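Local coordinates for minor capsid protein VP1 (Human bocavirus 3, PDB 5US7), which assembles in 60 copies into the T=1 icosahedral capsid of a parvovirus and, in its longest, minor form, carries a phospholipase A2-like region, at residues A[452-457]-A[462-467]. Sequence-based numbering, arbitrary orientation.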
loop_
_atom_site.group_PDB
_atom_site.type_symbol
_atom_site.label_atom_id
_atom_site.label_comp_id
_atom_site.label_asym_id
_atom_site.label_seq_id
_atom_site.Cartn_x
_atom_site.Cartn_y
_atom_site.Cartn_z
ATOM N N ILE A 452 -8.389 -14.279 -103.877
ATOM C CA ILE A 452 -9.035 -15.574 -103.724
ATOM C C ILE A 452 -8.782 -16.356 -105.008
ATOM O O ILE A 452 -9.362 -16.028 -106.053
ATOM C CB ILE A 452 -10.536 -15.435 -103.445
ATOM C CG1 ILE A 452 -10.763 -14.791 -102.088
ATOM C CG2 ILE A 452 -11.211 -16.783 -103.500
ATOM C CD1 ILE A 452 -11.101 -13.345 -102.161
ATOM N N PRO A 453 -7.927 -17.366 -104.994
ATOM C CA PRO A 453 -7.701 -18.144 -106.208
ATOM C C PRO A 453 -8.879 -19.060 -106.477
ATOM O O PRO A 453 -9.813 -19.178 -105.686
ATOM C CB PRO A 453 -6.446 -18.941 -105.878
ATOM C CG PRO A 453 -5.803 -18.199 -104.776
ATOM C CD PRO A 453 -6.920 -17.661 -103.971
ATOM N N VAL A 454 -8.819 -19.734 -107.616
ATOM C CA VAL A 454 -9.772 -20.797 -107.900
ATOM C C VAL A 454 -8.950 -21.964 -108.422
ATOM O O VAL A 454 -7.887 -21.751 -109.018
ATOM C CB VAL A 454 -10.857 -20.364 -108.902
ATOM C CG1 VAL A 454 -11.606 -19.154 -108.397
ATOM C CG2 VAL A 454 -10.283 -20.130 -110.271
ATOM N N PRO A 455 -9.376 -23.199 -108.205
ATOM C CA PRO A 455 -8.588 -24.334 -108.678
ATOM C C PRO A 455 -8.624 -24.450 -110.190
ATOM O O PRO A 455 -9.506 -23.923 -110.870
ATOM C CB PRO A 455 -9.268 -25.528 -108.011
ATOM C CG PRO A 455 -10.652 -25.085 -107.808
ATOM C CD PRO A 455 -10.578 -23.632 -107.486
ATOM N N SER A 456 -7.624 -25.148 -110.713
ATOM C CA SER A 456 -7.546 -25.461 -112.129
ATOM C C SER A 456 -6.681 -26.698 -112.288
ATOM O O SER A 456 -5.882 -27.033 -111.412
ATOM C CB SER A 456 -6.979 -24.293 -112.938
ATOM O OG SER A 456 -5.651 -24.012 -112.543
ATOM N N ASN A 457 -6.851 -27.376 -113.422
ATOM C CA ASN A 457 -6.115 -28.613 -113.650
ATOM C C ASN A 457 -4.621 -28.353 -113.791
ATOM O O ASN A 457 -3.800 -29.126 -113.284
ATOM C CB ASN A 457 -6.660 -29.317 -114.888
ATOM C CG ASN A 457 -6.528 -28.477 -116.139
ATOM O OD1 ASN A 457 -6.292 -27.270 -116.067
ATOM N ND2 ASN A 457 -6.676 -29.108 -117.298
ATOM N N SER A 462 -5.908 -17.447 -112.450
ATOM C CA SER A 462 -7.352 -17.561 -112.271
ATOM C C SER A 462 -7.804 -17.180 -110.867
ATOM O O SER A 462 -8.138 -18.050 -110.064
ATOM C CB SER A 462 -7.809 -18.980 -112.595
ATOM O OG SER A 462 -7.245 -19.906 -111.687
ATOM N N TYR A 463 -7.740 -15.903 -110.536
ATOM C CA TYR A 463 -8.292 -15.415 -109.287
ATOM C C TYR A 463 -9.809 -15.297 -109.379
ATOM O O TYR A 463 -10.398 -15.308 -110.460
ATOM C CB TYR A 463 -7.670 -14.073 -108.924
ATOM C CG TYR A 463 -7.867 -13.025 -109.982
ATOM C CD1 TYR A 463 -8.961 -12.182 -109.955
ATOM C CD2 TYR A 463 -6.967 -12.894 -111.020
ATOM C CE1 TYR A 463 -9.145 -11.235 -110.922
ATOM C CE2 TYR A 463 -7.144 -11.952 -111.991
ATOM C CZ TYR A 463 -8.233 -11.122 -111.938
ATOM O OH TYR A 463 -8.412 -10.171 -112.914
ATOM N N LEU A 464 -10.440 -15.207 -108.216
ATOM C CA LEU A 464 -11.860 -14.911 -108.126
ATOM C C LEU A 464 -12.074 -13.404 -108.159
ATOM O O LEU A 464 -11.344 -12.650 -107.515
ATOM C CB LEU A 464 -12.439 -15.491 -106.841
ATOM C CG LEU A 464 -13.936 -15.326 -106.650
ATOM C CD1 LEU A 464 -14.640 -16.111 -107.724
ATOM C CD2 LEU A 464 -14.342 -15.809 -105.285
ATOM N N ASN A 465 -13.089 -12.970 -108.898
ATOM C CA ASN A 465 -13.299 -11.553 -109.184
ATOM C C ASN A 465 -14.195 -10.932 -108.121
ATOM O O ASN A 465 -15.373 -11.274 -108.017
ATOM C CB ASN A 465 -13.901 -11.386 -110.573
ATOM C CG ASN A 465 -13.963 -9.949 -111.005
ATOM O OD1 ASN A 465 -13.182 -9.120 -110.551
ATOM N ND2 ASN A 465 -14.882 -9.644 -111.907
ATOM N N ILE A 466 -13.641 -10.003 -107.344
ATOM C CA ILE A 466 -14.350 -9.340 -106.258
ATOM C C ILE A 466 -13.982 -7.864 -106.257
ATOM O O ILE A 466 -13.055 -7.428 -106.939
ATOM C CB ILE A 466 -14.017 -9.935 -104.879
ATOM C CG1 ILE A 466 -12.535 -9.759 -104.598
ATOM C CG2 ILE A 466 -14.400 -11.385 -104.806
ATOM C CD1 ILE A 466 -12.148 -10.107 -103.204
ATOM N N TYR A 467 -14.731 -7.090 -105.482
ATOM C CA TYR A 467 -14.332 -5.741 -105.133
ATOM C C TYR A 467 -14.807 -5.474 -103.719
ATOM O O TYR A 467 -15.506 -6.288 -103.120
ATOM C CB TYR A 467 -14.899 -4.708 -106.105
ATOM C CG TYR A 467 -16.369 -4.426 -105.952
ATOM C CD1 TYR A 467 -16.807 -3.364 -105.192
ATOM C CD2 TYR A 467 -17.317 -5.217 -106.561
ATOM C CE1 TYR A 467 -18.135 -3.096 -105.052
ATOM C CE2 TYR A 467 -18.647 -4.956 -106.424
ATOM C CZ TYR A 467 -19.051 -3.894 -105.667
ATOM O OH TYR A 467 -20.385 -3.620 -105.522
#
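The backbone N of Leu464 donates to the carbonyl O of Ile452, 2.6 Å away, and meets it almost head-on, with 176° at the acceptor. This bond ties together the two arms of the HI loop of the parvovirus jelly roll, the excursion between strands 445-449 and 466-482. The arms run roughly antiparallel, but the pairing is brief: Pro453 faces Tyr463 as a single non-hydrogen-bonded pair, CA to CA 4.2 Å, a position that asks no N-H of Pro453 toward the partner arm. On its other flank Val454 N reaches Ser462 O at 3.0 Å, a weak bond bent to 131° at the hydrogen.

Next to the backbone bonds, aliphatic groups fill in. Ile452 holds CG2 anti to its own backbone N, and that methyl lies against Leu464 CD2 at 3.7 Å. Val454 divides its branches: the CG1 methyl touches Leu464 CB at 4.1 Å, while CG2 lies by the Ser462 carbonyl O and the Ser462 hydroxyl, whose own hydrogen bond goes to Ala460 O, in the tip of the loop between the two segments. Tyr463 directs its ring off the other arm, the OH bonded to Asn70 and the ring edge-to-face with His71.

The loop is also where subunits meet. Ile452, Pro453 and Val454 pack on Gln135, Thr185 and Tyr148 of a neighbouring subunit, consistent with the HI loop's overlap of an adjacent chain around the fivefold axis. At the base, where strand 466-482 begins, Ile466 stretches its CG1 branch out (chi2 171°) and sets CD1 crosswise on Ile452 CD1, 3.6 Å apart.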